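GH127 beta-L-arabinofuranoside (Geobacillus stearothermophilus, PDB 4QK0) probably hydrolyses beta-L-arabinofuranosidic bonds, releasing L-arabinose from arabinose-containing sugars, as a family 127 glycoside hydrolase. Local coordinates at residues Val382-Val387 with Arg398-Val403; Glu386-Ala391 with Glu638-Val643; Cys560-Asp565 with Tyr631-Arg636; Asp588-Val593 with Arg626-Tyr631. One frame throughout, in Å; residues are numbered along the deposited sequence.

All four contacts reach the same mixed, branched sheet, most of whose strands belong to the C-terminal domain. Contact 1 comes first along the chain, within the catalytic domain. Contact 2, centred about 8 Å from contact 1, shares E386 and V387 with it and pairs strand 386-387 with strand 641-647. Contact 3 falls between the two segments of contact 2, and contact 4 between those of contact 3; their centres are about 8 Å apart, and they share Y631. The catalytic part thus contributes a short strand to the C-terminal sheet, so that the two regions are joined by backbone pairing as well as side chains.

Contact 1 of 4, residues Val382-Val387 with Arg398-Val403; sequences VNPLEV and RHVKPV
V400 and V382 carry this contact, and the way each isopropyl group is turned decides what it touches. In V400, CG1 stands anti to the backbone N (chi1 177°) and faces P384, whose CG lies 3.9 Å from V400 CG1 in an oblique crossing. V387 CG2 approaches the same methyl more loosely, at 4.4 Å from V400 CG1. The other branch, V400 CG2, meets V382 CG1 at 4.2 Å and also covers one face of the H399 ring near its rim. V382 and H399 cross at about a right angle: V382 CG1 is 4.0 Å from H399 CD2, while V382 CG2 rests 3.4 Å from the carbonyl H399 O. The ring is brought there by a crowded chi1 of 64°, with CG between the backbone N and the carbonyl carbon, and its NE2 is hydrogen-bonded to A330 O. An alanine in place of V382 would lose both methyls and would probably loosen the packing against the H399 ring and V400. No direct hydrogen bond joins the segments; one water donates to V382 O at 2.8 Å and accepts from K401 N at 3.0 Å. Largely buried, the contact lays the loop between strand 386-387 and helix 413-422 back against the chain entering that strand, with Y331 also touching V382 and strand 641-647 packing against L385 and E386.

Contact 2 of 4, residues Glu386-Ala391 with Glu638-Val643; sequences EVWPKA and EGEMVV
Backbone hydrogen bonds come first: V387 and M641 form an antiparallel hydrogen-bonded pair. V387 N donates to M641 O at 2.8 Å in a nearly straight bond (169° at the hydrogen), and M641 N returns to V387 O at 3.1 Å on a lone pair. Two CA-H...O contacts flank the pair, E640 CA lying 3.2 Å from V387 O and E386 CA against M641 O. A water also donates to V387 O and to E640 OE1, so this carbonyl accepts from both an amide and a water. Among the van der Waals contacts, E386 and V642 run side by side on one face, with E386 CG 3.8 Å from V642 CG1; on the other, V387 CG2 meets the selenomethionine methyl M641 CE at 4.3 Å. P389 follows the strand and lies across E640, its CD 3.8 Å from E640 CG, while its CG sits at G639 and its CB at E638 OE2. Replacing P389 with a glycine would remove this ring and would probably weaken the packing on residues 638-640. The charged group is E640: OE2 and OE1 accept from the backbone N of N569 and L570, and OE2 forms a salt bridge with R544 of the second subunit, whose guanidinium also makes a cation-pi contact with W388. With the non-hydrogen-bonded pair E386-V642, V387-M641 makes a short antiparallel ladder attaching a catalytic-domain strand to the C-terminal sheet beside the subunit interface.

Contact 3 of 4, residues Cys560-Asp565 with Tyr631-Arg636; sequences CLEEVD and YAWCNR
The tight part centres on the buried carboxylate of E562. Its OE2 accepts C634 N at 2.8 Å in a nearly straight bond (169°), from above the carboxylate plane, and the same oxygen lies at the edge of the W633 ring, 3.6 Å from W633 CE3. Carboxylate and indole planes stand 82° apart. Beside this, C560 SG packs on W633 CB at 3.8 Å. The other oxygen, E562 OE1, takes R636 NH2 at 2.9 Å. R636, bent at chi3 (-59°), turns its guanidinium end-on to D565: R636 NH1 donates to the syn lone pair of D565 OD1, while D565 OD2 lies 2.8 Å from R636 NH2. NH2 is thereby shared by two carboxylates, whose negative charges probably balance the arginine's and fix the rotation of its guanidinium. Toward the more exposed side, V564 CG1 covers the centre of one guanidinium face, 3.4 Å from R636 NH2, and two waters fill in between backbone and carboxylate. One bridges E562 OE1 and N635 N, accepting from the latter; the other links E562 OE2 to R636 N. With D565 OD1 also bridged to R626, the result is a salt-bridge network that ties the start of helix 563-566, where E562 occupies the N-cap position, to the loop before strand 641-647.

Contact 4 of 4, residues Asp588-Val593 with Arg626-Tyr631; sequences DLLEGV and RAIPYY
L589 extends with CG anti to the backbone N (chi1 178°), whereas L590, at positive phi (58°), has CG anti to its carbonyl carbon; both point at the strand opposite. L589 meets R626 tip to tip, its CD2 lying over one guanidinium face near the rim, 4.1 Å from R626 NH1, while R626 NH2 is held by a salt bridge to D565. L590 crosses I628 at about a right angle, and L590 CD1 is 3.9 Å from I628 CD1. Further along, V593 CB touches P629 CG at 4.2 Å, and V593 CG1 comes within 3.5 Å of Y631 OH. A water in the plane of the Y631 ring lies 2.5 Å from Y631 OH and donates to L590 O. The type I' turn from L589 to G592, closed by G592 N donating to L589 O, presents the two leucines together. This turn links strands 574-586 and 593-603 and lies over the end of strand 620-629, with helix 22-42 supplying Y26 against Y631.

Contact 1 of 4, residues Val382-Val387 with Arg398-Val403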
loop_
_atom_site.group_PDB
_atom_site.type_symbol
_atom_site.label_atom_id
_atom_site.label_comp_id
_atom_site.label_asym_id
_atom_site.label_seq_id
_atom_site.Cartn_x
_atom_site.Cartn_y
_atom_site.Cartn_z
ATOM N N VAL A 382 12.897 -0.554 9.000
ATOM C CA VAL A 382 11.717 -1.356 8.655
ATOM C C VAL A 382 12.086 -2.758 8.312
ATOM O O VAL A 382 13.068 -2.974 7.606
ATOM C CB VAL A 382 11.066 -0.716 7.423
ATOM C CG1 VAL A 382 10.129 -1.642 6.722
ATOM C CG2 VAL A 382 10.409 0.591 7.824
ATOM N N ASN A 383 11.327 -3.735 8.818
ATOM C CA ASN A 383 11.654 -5.130 8.601
ATOM C C ASN A 383 10.541 -5.860 7.854
ATOM O O ASN A 383 9.642 -6.471 8.469
ATOM C CB ASN A 383 11.909 -5.881 9.898
ATOM C CG ASN A 383 13.092 -5.335 10.624
ATOM O OD1 ASN A 383 12.950 -4.372 11.369
ATOM N ND2 ASN A 383 14.275 -5.851 10.318
ATOM N N PRO A 384 10.621 -5.871 6.530
ATOM C CA PRO A 384 9.521 -6.403 5.740
ATOM C C PRO A 384 9.559 -7.905 5.719
ATOM O O PRO A 384 10.574 -8.500 6.032
ATOM C CB PRO A 384 9.800 -5.817 4.368
ATOM C CG PRO A 384 11.292 -5.759 4.312
ATOM C CD PRO A 384 11.728 -5.386 5.693
ATOM N N LEU A 385 8.432 -8.525 5.389
ATOM C CA LEU A 385 8.373 -9.961 5.213
ATOM C C LEU A 385 8.310 -10.380 3.774
ATOM O O LEU A 385 8.296 -11.592 3.442
ATOM C CB LEU A 385 7.178 -10.541 5.980
ATOM C CG LEU A 385 7.450 -10.677 7.479
ATOM C CD1 LEU A 385 7.370 -9.326 8.190
ATOM C CD2 LEU A 385 6.407 -11.649 7.989
ATOM N N GLU A 386 8.314 -9.390 2.895
ATOM C CA GLU A 386 8.293 -9.653 1.443
ATOM C C GLU A 386 8.886 -8.468 0.726
ATOM O O GLU A 386 8.476 -7.333 0.940
ATOM C CB GLU A 386 6.890 -9.893 0.956
ATOM C CG GLU A 386 6.775 -10.008 -0.564
ATOM C CD GLU A 386 5.375 -10.409 -0.987
ATOM O OE1 GLU A 386 4.975 -11.518 -0.665
ATOM O OE2 GLU A 386 4.639 -9.583 -1.573
ATOM N N VAL A 387 9.864 -8.736 -0.122
ATOM C CA VAL A 387 10.522 -7.685 -0.875
ATOM C C VAL A 387 10.612 -8.041 -2.357
ATOM O O VAL A 387 11.075 -9.105 -2.717
ATOM C CB VAL A 387 11.929 -7.420 -0.335
ATOM C CG1 VAL A 387 12.631 -6.379 -1.158
ATOM C CG2 VAL A 387 11.838 -6.868 1.070
ATOM N N ARG A 398 7.724 3.002 -0.095
ATOM C CA ARG A 398 8.958 3.741 -0.101
ATOM C C ARG A 398 9.620 3.663 1.263
ATOM O O ARG A 398 10.804 3.897 1.366
ATOM C CB ARG A 398 8.715 5.213 -0.469
ATOM C CG ARG A 398 8.047 6.062 0.631
ATOM C CD ARG A 398 7.634 7.414 0.074
ATOM N NE ARG A 398 7.035 8.307 1.056
ATOM C CZ ARG A 398 5.784 8.224 1.531
ATOM N NH1 ARG A 398 4.925 7.277 1.119
ATOM N NH2 ARG A 398 5.379 9.098 2.443
ATOM N N HIS A 399 8.870 3.339 2.313
ATOM C CA HIS A 399 9.464 3.056 3.671
ATOM C C HIS A 399 10.244 1.761 3.681
ATOM O O HIS A 399 11.020 1.504 4.574
ATOM C CB HIS A 399 8.352 2.965 4.723
ATOM C CG HIS A 399 7.425 1.824 4.498
ATOM N ND1 HIS A 399 6.414 1.853 3.554
ATOM C CD2 HIS A 399 7.326 0.629 5.110
ATOM C CE1 HIS A 399 5.723 0.736 3.618
ATOM N NE2 HIS A 399 6.257 -0.033 4.551
ATOM N N VAL A 400 9.994 0.898 2.724
ATOM C CA VAL A 400 10.724 -0.358 2.689
ATOM C C VAL A 400 12.053 -0.173 1.928
ATOM O O VAL A 400 12.052 0.039 0.700
ATOM C CB VAL A 400 9.904 -1.447 2.020
ATOM C CG1 VAL A 400 10.720 -2.723 1.922
ATOM C CG2 VAL A 400 8.628 -1.714 2.807
ATOM N N LYS A 401 13.178 -0.243 2.638
ATOM C CA LYS A 401 14.495 -0.180 1.991
ATOM C C LYS A 401 14.943 -1.573 1.667
ATOM O O LYS A 401 14.881 -2.446 2.493
ATOM C CB LYS A 401 15.537 0.465 2.879
ATOM C CG LYS A 401 15.210 1.843 3.327
ATOM C CD LYS A 401 15.080 2.773 2.161
ATOM C CE LYS A 401 14.457 4.081 2.596
ATOM N NZ LYS A 401 14.686 5.074 1.508
ATOM N N PRO A 402 15.361 -1.792 0.426
ATOM C CA PRO A 402 15.737 -3.148 0.023
ATOM C C PRO A 402 17.100 -3.593 0.506
ATOM O O PRO A 402 17.404 -4.766 0.451
ATOM C CB PRO A 402 15.711 -3.087 -1.523
ATOM C CG PRO A 402 15.898 -1.655 -1.849
ATOM C CD PRO A 402 15.253 -0.868 -0.734
ATOM N N VAL A 403 17.933 -2.658 0.948
ATOM C CA VAL A 403 19.167 -3.007 1.619
ATOM C C VAL A 403 19.373 -2.174 2.874
ATOM O O VAL A 403 18.770 -1.102 3.019
ATOM C CB VAL A 403 20.398 -2.807 0.691
ATOM C CG1 VAL A 403 20.233 -3.689 -0.522
ATOM C CG2 VAL A 403 20.607 -1.341 0.286
HETATM O O HOH W 1 13.691 -1.761 5.180
#

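Contact 2 of 4, residues Glu386-Ala391 with Glu638-Val643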
loop_
_atom_site.group_PDB
_atom_site.type_symbol
_atom_site.label_atom_id
_atom_site.label_comp_id
_atom_site.label_asym_id
_atom_site.label_seq_id
_atom_site.Cartn_x
_atom_site.Cartn_y
_atom_site.Cartn_z
ATOM N N GLU A 386 8.314 -9.390 2.895
ATOM C CA GLU A 386 8.293 -9.653 1.443
ATOM C C GLU A 386 8.886 -8.468 0.726
ATOM O O GLU A 386 8.476 -7.333 0.940
ATOM C CB GLU A 386 6.890 -9.893 0.956
ATOM C CG GLU A 386 6.775 -10.008 -0.564
ATOM C CD GLU A 386 5.375 -10.409 -0.987
ATOM O OE1 GLU A 386 4.975 -11.518 -0.665
ATOM O OE2 GLU A 386 4.639 -9.583 -1.573
ATOM N N VAL A 387 9.864 -8.736 -0.122
ATOM C CA VAL A 387 10.522 -7.685 -0.875
ATOM C C VAL A 387 10.612 -8.041 -2.357
ATOM O O VAL A 387 11.075 -9.105 -2.717
ATOM C CB VAL A 387 11.929 -7.420 -0.335
ATOM C CG1 VAL A 387 12.631 -6.379 -1.158
ATOM C CG2 VAL A 387 11.838 -6.868 1.070
ATOM N N TRP A 388 10.109 -7.113 -3.171
ATOM C CA TRP A 388 10.349 -7.043 -4.631
ATOM C C TRP A 388 11.028 -5.661 -4.837
ATOM O O TRP A 388 10.354 -4.668 -4.802
ATOM C CB TRP A 388 9.009 -7.171 -5.384
ATOM C CG TRP A 388 9.076 -7.097 -6.911
ATOM C CD1 TRP A 388 10.173 -7.254 -7.692
ATOM C CD2 TRP A 388 7.976 -6.840 -7.809
ATOM N NE1 TRP A 388 9.825 -7.120 -9.007
ATOM C CE2 TRP A 388 8.486 -6.867 -9.105
ATOM C CE3 TRP A 388 6.618 -6.594 -7.629
ATOM C CZ2 TRP A 388 7.678 -6.653 -10.230
ATOM C CZ3 TRP A 388 5.806 -6.381 -8.737
ATOM C CH2 TRP A 388 6.332 -6.416 -10.014
ATOM N N PRO A 389 12.367 -5.608 -5.010
ATOM C CA PRO A 389 13.055 -4.307 -4.964
ATOM C C PRO A 389 12.543 -3.247 -5.878
ATOM O O PRO A 389 12.452 -2.106 -5.465
ATOM C CB PRO A 389 14.478 -4.642 -5.334
ATOM C CG PRO A 389 14.636 -6.030 -4.802
ATOM C CD PRO A 389 13.335 -6.713 -5.127
ATOM N N LYS A 390 12.198 -3.607 -7.110
ATOM C CA LYS A 390 11.618 -2.626 -8.015
ATOM C C LYS A 390 10.395 -1.954 -7.462
ATOM O O LYS A 390 10.197 -0.742 -7.641
ATOM C CB LYS A 390 11.240 -3.314 -9.327
ATOM C CG LYS A 390 11.573 -2.394 -10.477
ATOM C CD LYS A 390 11.014 -2.831 -11.833
ATOM C CE LYS A 390 11.250 -1.769 -12.889
ATOM N NZ LYS A 390 10.981 -0.370 -12.420
ATOM N N ALA A 391 9.527 -2.740 -6.823
ATOM C CA ALA A 391 8.314 -2.221 -6.225
ATOM C C ALA A 391 8.495 -1.272 -5.067
ATOM O O ALA A 391 7.561 -0.541 -4.728
ATOM C CB ALA A 391 7.424 -3.378 -5.777
ATOM N N GLU A 638 21.418 -7.013 -2.714
ATOM C CA GLU A 638 20.041 -6.681 -3.012
ATOM C C GLU A 638 19.361 -7.799 -3.797
ATOM O O GLU A 638 19.961 -8.443 -4.653
ATOM C CB GLU A 638 19.983 -5.373 -3.786
ATOM C CG GLU A 638 18.584 -4.793 -3.905
ATOM C CD GLU A 638 18.563 -3.309 -4.276
ATOM O OE1 GLU A 638 19.414 -2.536 -3.818
ATOM O OE2 GLU A 638 17.704 -2.914 -5.074
ATOM N N GLY A 639 18.121 -8.084 -3.436
ATOM C CA GLY A 639 17.355 -9.092 -4.135
ATOM C C GLY A 639 16.001 -9.319 -3.496
ATOM O O GLY A 639 15.706 -8.790 -2.407
ATOM N N GLU A 640 15.156 -10.059 -4.195
ATOM C CA GLU A 640 13.878 -10.450 -3.656
ATOM C C GLU A 640 14.063 -11.295 -2.384
ATOM O O GLU A 640 15.057 -12.042 -2.250
ATOM C CB GLU A 640 13.080 -11.238 -4.709
ATOM C CG GLU A 640 12.641 -10.378 -5.885
ATOM C CD GLU A 640 11.623 -11.077 -6.790
ATOM O OE1 GLU A 640 10.723 -11.818 -6.305
ATOM O OE2 GLU A 640 11.766 -10.928 -8.010
HETATM N N MSE A 641 13.033 -11.236 -1.524
HETATM C CA MSE A 641 12.923 -12.097 -0.314
HETATM C C MSE A 641 11.481 -12.305 0.028
HETATM O O MSE A 641 10.700 -11.399 -0.117
HETATM C CB MSE A 641 13.679 -11.422 0.832
HETATM C CG MSE A 641 13.686 -12.254 2.111
HETATM SE SE MSE A 641 12.047 -11.853 3.179
HETATM C CE MSE A 641 12.455 -10.108 3.755
ATOM N N VAL A 642 11.106 -13.526 0.408
ATOM C CA VAL A 642 9.809 -13.782 0.976
ATOM C C VAL A 642 9.901 -14.725 2.121
ATOM O O VAL A 642 10.714 -15.607 2.108
ATOM C CB VAL A 642 8.775 -14.396 -0.004
ATOM C CG1 VAL A 642 8.408 -13.401 -1.074
ATOM C CG2 VAL A 642 9.292 -15.641 -0.674
ATOM N N VAL A 643 8.974 -14.548 3.073
ATOM C CA VAL A 643 8.767 -15.473 4.179
ATOM C C VAL A 643 7.572 -16.351 3.871
ATOM O O VAL A 643 7.658 -17.578 3.944
ATOM C CB VAL A 643 8.494 -14.730 5.513
ATOM C CG1 VAL A 643 8.015 -15.675 6.626
ATOM C CG2 VAL A 643 9.744 -14.020 5.967
HETATM O O HOH W 2 9.869 -11.142 -3.520
#

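Contact 3 of 4, residues Cys560-Asp565 with Tyr631-Arg636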
loop_
_atom_site.group_PDB
_atom_site.type_symbol
_atom_site.label_atom_id
_atom_site.label_comp_id
_atom_site.label_asym_id
_atom_site.label_seq_id
_atom_site.Cartn_x
_atom_site.Cartn_y
_atom_site.Cartn_z
ATOM N N CYS A 560 13.314 -17.760 5.396
ATOM C CA CYS A 560 12.897 -16.979 4.221
ATOM C C CYS A 560 13.614 -17.483 2.995
ATOM O O CYS A 560 14.614 -18.253 3.113
ATOM C CB CYS A 560 13.173 -15.537 4.408
ATOM S SG CYS A 560 14.886 -15.044 4.313
ATOM N N LEU A 561 13.070 -17.140 1.819
ATOM C CA LEU A 561 13.751 -17.449 0.542
ATOM C C LEU A 561 14.271 -16.173 -0.035
ATOM O O LEU A 561 13.585 -15.137 0.007
ATOM C CB LEU A 561 12.836 -18.075 -0.468
ATOM C CG LEU A 561 11.973 -19.248 -0.092
ATOM C CD1 LEU A 561 11.307 -19.870 -1.324
ATOM C CD2 LEU A 561 12.789 -20.285 0.572
ATOM N N GLU A 562 15.527 -16.203 -0.485
ATOM C CA GLU A 562 16.164 -15.058 -1.158
ATOM C C GLU A 562 16.493 -15.343 -2.655
ATOM O O GLU A 562 16.776 -16.483 -3.057
ATOM C CB GLU A 562 17.456 -14.675 -0.454
ATOM C CG GLU A 562 17.299 -14.014 0.927
ATOM C CD GLU A 562 18.561 -13.243 1.324
ATOM O OE1 GLU A 562 19.514 -13.907 1.687
ATOM O OE2 GLU A 562 18.614 -12.002 1.205
ATOM N N GLU A 563 16.449 -14.291 -3.441
ATOM C CA GLU A 563 16.733 -14.366 -4.870
ATOM C C GLU A 563 18.125 -14.950 -5.113
ATOM O O GLU A 563 18.321 -15.777 -5.997
ATOM C CB GLU A 563 16.652 -12.972 -5.456
ATOM C CG GLU A 563 16.957 -12.877 -6.939
ATOM C CD GLU A 563 16.657 -11.491 -7.544
ATOM O OE1 GLU A 563 15.980 -10.606 -6.956
ATOM O OE2 GLU A 563 17.151 -11.263 -8.653
ATOM N N VAL A 564 19.095 -14.523 -4.304
ATOM C CA VAL A 564 20.474 -14.970 -4.493
ATOM C C VAL A 564 20.557 -16.496 -4.537
ATOM O O VAL A 564 21.359 -17.030 -5.268
ATOM C CB VAL A 564 21.421 -14.377 -3.427
ATOM C CG1 VAL A 564 21.057 -14.905 -2.033
ATOM C CG2 VAL A 564 22.882 -14.696 -3.729
ATOM N N ASP A 565 19.693 -17.206 -3.805
ATOM C CA ASP A 565 19.700 -18.661 -3.786
ATOM C C ASP A 565 18.705 -19.289 -4.742
ATOM O O ASP A 565 18.837 -20.445 -5.050
ATOM C CB ASP A 565 19.336 -19.215 -2.375
ATOM C CG ASP A 565 20.352 -18.846 -1.282
ATOM O OD1 ASP A 565 21.553 -18.973 -1.540
ATOM O OD2 ASP A 565 19.969 -18.442 -0.159
ATOM N N TYR A 631 16.522 -13.600 9.942
ATOM C CA TYR A 631 17.410 -12.545 10.474
ATOM C C TYR A 631 18.601 -12.319 9.589
ATOM O O TYR A 631 19.164 -11.187 9.562
ATOM C CB TYR A 631 17.903 -12.838 11.943
ATOM C CG TYR A 631 18.914 -13.918 12.054
ATOM C CD1 TYR A 631 20.252 -13.690 11.676
ATOM C CD2 TYR A 631 18.560 -15.187 12.447
ATOM C CE1 TYR A 631 21.204 -14.723 11.723
ATOM C CE2 TYR A 631 19.498 -16.213 12.506
ATOM C CZ TYR A 631 20.852 -15.957 12.138
ATOM O OH TYR A 631 21.795 -16.983 12.205
ATOM N N ALA A 632 19.025 -13.380 8.885
ATOM C CA ALA A 632 20.244 -13.302 8.045
ATOM C C ALA A 632 20.045 -12.863 6.602
ATOM O O ALA A 632 20.997 -12.887 5.820
ATOM C CB ALA A 632 20.944 -14.633 8.043
ATOM N N TRP A 633 18.836 -12.462 6.235
ATOM C CA TRP A 633 18.578 -12.034 4.859
ATOM C C TRP A 633 19.292 -10.723 4.601
ATOM O O TRP A 633 19.701 -10.022 5.534
ATOM C CB TRP A 633 17.033 -11.973 4.585
ATOM C CG TRP A 633 16.379 -10.640 4.811
ATOM C CD1 TRP A 633 15.957 -10.131 5.979
ATOM C CD2 TRP A 633 16.076 -9.660 3.808
ATOM N NE1 TRP A 633 15.477 -8.876 5.795
ATOM C CE2 TRP A 633 15.510 -8.569 4.461
ATOM C CE3 TRP A 633 16.276 -9.599 2.406
ATOM C CZ2 TRP A 633 15.098 -7.421 3.786
ATOM C CZ3 TRP A 633 15.886 -8.471 1.737
ATOM C CH2 TRP A 633 15.277 -7.392 2.421
ATOM N N CYS A 634 19.484 -10.418 3.324
ATOM C CA CYS A 634 20.090 -9.152 2.861
ATOM C C CYS A 634 21.523 -8.958 3.348
ATOM O O CYS A 634 21.960 -7.823 3.524
ATOM C CB CYS A 634 19.252 -7.975 3.274
ATOM S SG CYS A 634 19.382 -6.529 2.233
ATOM N N ASN A 635 22.245 -10.051 3.525
ATOM C CA ASN A 635 23.682 -9.972 3.724
ATOM C C ASN A 635 24.481 -10.402 2.477
ATOM O O ASN A 635 25.677 -10.392 2.504
ATOM C CB ASN A 635 24.123 -10.827 4.924
ATOM C CG ASN A 635 23.722 -10.172 6.236
ATOM O OD1 ASN A 635 24.433 -9.345 6.788
ATOM N ND2 ASN A 635 22.547 -10.518 6.697
ATOM N N ARG A 636 23.796 -10.748 1.390
ATOM C CA ARG A 636 24.439 -11.184 0.171
ATOM C C ARG A 636 23.903 -10.411 -1.019
ATOM O O ARG A 636 23.746 -10.924 -2.080
ATOM C CB ARG A 636 24.209 -12.661 0.024
ATOM C CG ARG A 636 24.888 -13.441 1.143
ATOM C CD ARG A 636 24.494 -14.903 1.168
ATOM N NE ARG A 636 23.051 -15.094 1.327
ATOM C CZ ARG A 636 22.387 -16.175 0.944
ATOM N NH1 ARG A 636 23.008 -17.177 0.335
ATOM N NH2 ARG A 636 21.085 -16.232 1.094
HETATM O O HOH W 3 21.606 -12.653 3.027
HETATM O O HOH W 4 21.004 -10.948 0.266
#

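Contact 4 of 4, residues Asp588-Val593 with Arg626-Tyr631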
loop_
_atom_site.group_PDB
_atom_site.type_symbol
_atom_site.label_atom_id
_atom_site.label_comp_id
_atom_site.label_asym_id
_atom_site.label_seq_id
_atom_site.Cartn_x
_atom_site.Cartn_y
_atom_site.Cartn_z
ATOM N N ASP A 588 30.034 -22.274 6.737
ATOM C CA ASP A 588 30.654 -21.082 6.156
ATOM C C ASP A 588 29.662 -20.092 5.589
ATOM O O ASP A 588 30.059 -19.127 4.931
ATOM C CB ASP A 588 31.702 -21.478 5.090
ATOM C CG ASP A 588 32.775 -22.416 5.664
ATOM O OD1 ASP A 588 33.334 -22.091 6.742
ATOM O OD2 ASP A 588 33.011 -23.492 5.074
ATOM N N LEU A 589 28.378 -20.324 5.847
ATOM C CA LEU A 589 27.350 -19.479 5.297
ATOM C C LEU A 589 26.765 -18.602 6.377
ATOM O O LEU A 589 26.205 -19.109 7.341
ATOM C CB LEU A 589 26.286 -20.370 4.645
ATOM C CG LEU A 589 25.094 -19.640 4.061
ATOM C CD1 LEU A 589 25.469 -18.944 2.747
ATOM C CD2 LEU A 589 23.967 -20.637 3.845
ATOM N N LEU A 590 26.890 -17.292 6.195
ATOM C CA LEU A 590 26.170 -16.328 7.000
ATOM C C LEU A 590 26.502 -16.519 8.502
ATOM O O LEU A 590 25.617 -16.540 9.364
ATOM C CB LEU A 590 24.657 -16.505 6.740
ATOM C CG LEU A 590 24.182 -16.165 5.318
ATOM C CD1 LEU A 590 22.743 -16.613 5.054
ATOM C CD2 LEU A 590 24.305 -14.683 5.043
ATOM N N GLU A 591 27.794 -16.700 8.763
ATOM C CA GLU A 591 28.372 -16.950 10.091
ATOM C C GLU A 591 28.075 -18.317 10.641
ATOM O O GLU A 591 28.450 -18.605 11.769
ATOM C CB GLU A 591 28.020 -15.862 11.107
ATOM C CG GLU A 591 28.482 -14.489 10.670
ATOM C CD GLU A 591 30.007 -14.321 10.618
ATOM O OE1 GLU A 591 30.747 -15.031 11.323
ATOM O OE2 GLU A 591 30.468 -13.422 9.878
ATOM N N GLY A 592 27.444 -19.191 9.863
ATOM C CA GLY A 592 27.197 -20.552 10.322
ATOM C C GLY A 592 25.745 -20.760 10.656
ATOM O O GLY A 592 25.303 -20.402 11.721
ATOM N N VAL A 593 24.972 -21.316 9.721
ATOM C CA VAL A 593 23.560 -21.402 9.907
ATOM C C VAL A 593 23.048 -22.719 9.424
ATOM O O VAL A 593 23.643 -23.327 8.550
ATOM C CB VAL A 593 22.816 -20.292 9.156
ATOM C CG1 VAL A 593 23.265 -18.926 9.637
ATOM C CG2 VAL A 593 22.978 -20.390 7.629
ATOM N N ARG A 626 16.248 -23.272 -1.617
ATOM C CA ARG A 626 16.941 -23.148 -0.384
ATOM C C ARG A 626 16.467 -21.970 0.428
ATOM O O ARG A 626 16.356 -20.821 -0.074
ATOM C CB ARG A 626 18.449 -23.001 -0.656
ATOM C CG ARG A 626 19.219 -23.095 0.641
ATOM C CD ARG A 626 20.659 -23.492 0.409
ATOM N NE ARG A 626 21.399 -22.303 0.053
ATOM C CZ ARG A 626 22.712 -22.181 0.145
ATOM N NH1 ARG A 626 23.432 -23.186 0.625
ATOM N NH2 ARG A 626 23.290 -21.053 -0.241
ATOM N N ALA A 627 16.262 -22.231 1.728
ATOM C CA ALA A 627 15.784 -21.209 2.625
ATOM C C ALA A 627 16.841 -20.988 3.698
ATOM O O ALA A 627 17.475 -21.931 4.143
ATOM C CB ALA A 627 14.443 -21.611 3.222
ATOM N N ILE A 628 16.960 -19.741 4.132
ATOM C CA ILE A 628 17.855 -19.351 5.193
ATOM C C ILE A 628 17.082 -18.596 6.308
ATOM O O ILE A 628 15.923 -18.231 6.115
ATOM C CB ILE A 628 18.970 -18.418 4.664
ATOM C CG1 ILE A 628 18.374 -17.188 3.961
ATOM C CG2 ILE A 628 19.869 -19.177 3.683
ATOM C CD1 ILE A 628 18.943 -15.896 4.417
ATOM N N PRO A 629 17.728 -18.374 7.479
ATOM C CA PRO A 629 17.054 -17.699 8.553
ATOM C C PRO A 629 16.702 -16.287 8.192
ATOM O O PRO A 629 17.532 -15.571 7.614
ATOM C CB PRO A 629 18.122 -17.699 9.684
ATOM C CG PRO A 629 18.880 -18.937 9.467
ATOM C CD PRO A 629 18.977 -19.020 7.960
ATOM N N TYR A 630 15.511 -15.867 8.586
ATOM C CA TYR A 630 15.029 -14.535 8.289
ATOM C C TYR A 630 15.994 -13.477 8.718
ATOM O O TYR A 630 16.288 -12.565 7.937
ATOM C CB TYR A 630 13.649 -14.283 8.920
ATOM C CG TYR A 630 13.187 -12.865 8.744
ATOM C CD1 TYR A 630 12.576 -12.450 7.579
ATOM C CD2 TYR A 630 13.317 -11.943 9.770
ATOM C CE1 TYR A 630 12.169 -11.123 7.435
ATOM C CE2 TYR A 630 12.865 -10.646 9.625
ATOM C CZ TYR A 630 12.319 -10.236 8.446
ATOM O OH TYR A 630 11.910 -8.947 8.343
ATOM N N TYR A 631 16.522 -13.600 9.942
ATOM C CA TYR A 631 17.410 -12.545 10.474
ATOM C C TYR A 631 18.601 -12.319 9.589
ATOM O O TYR A 631 19.164 -11.187 9.562
ATOM C CB TYR A 631 17.903 -12.838 11.943
ATOM C CG TYR A 631 18.914 -13.918 12.054
ATOM C CD1 TYR A 631 20.252 -13.690 11.676
ATOM C CD2 TYR A 631 18.560 -15.187 12.447
ATOM C CE1 TYR A 631 21.204 -14.723 11.723
ATOM C CE2 TYR A 631 19.498 -16.213 12.506
ATOM C CZ TYR A 631 20.852 -15.957 12.138
ATOM O OH TYR A 631 21.795 -16.983 12.205
HETATM O O HOH W 5 24.262 -16.381 12.080
#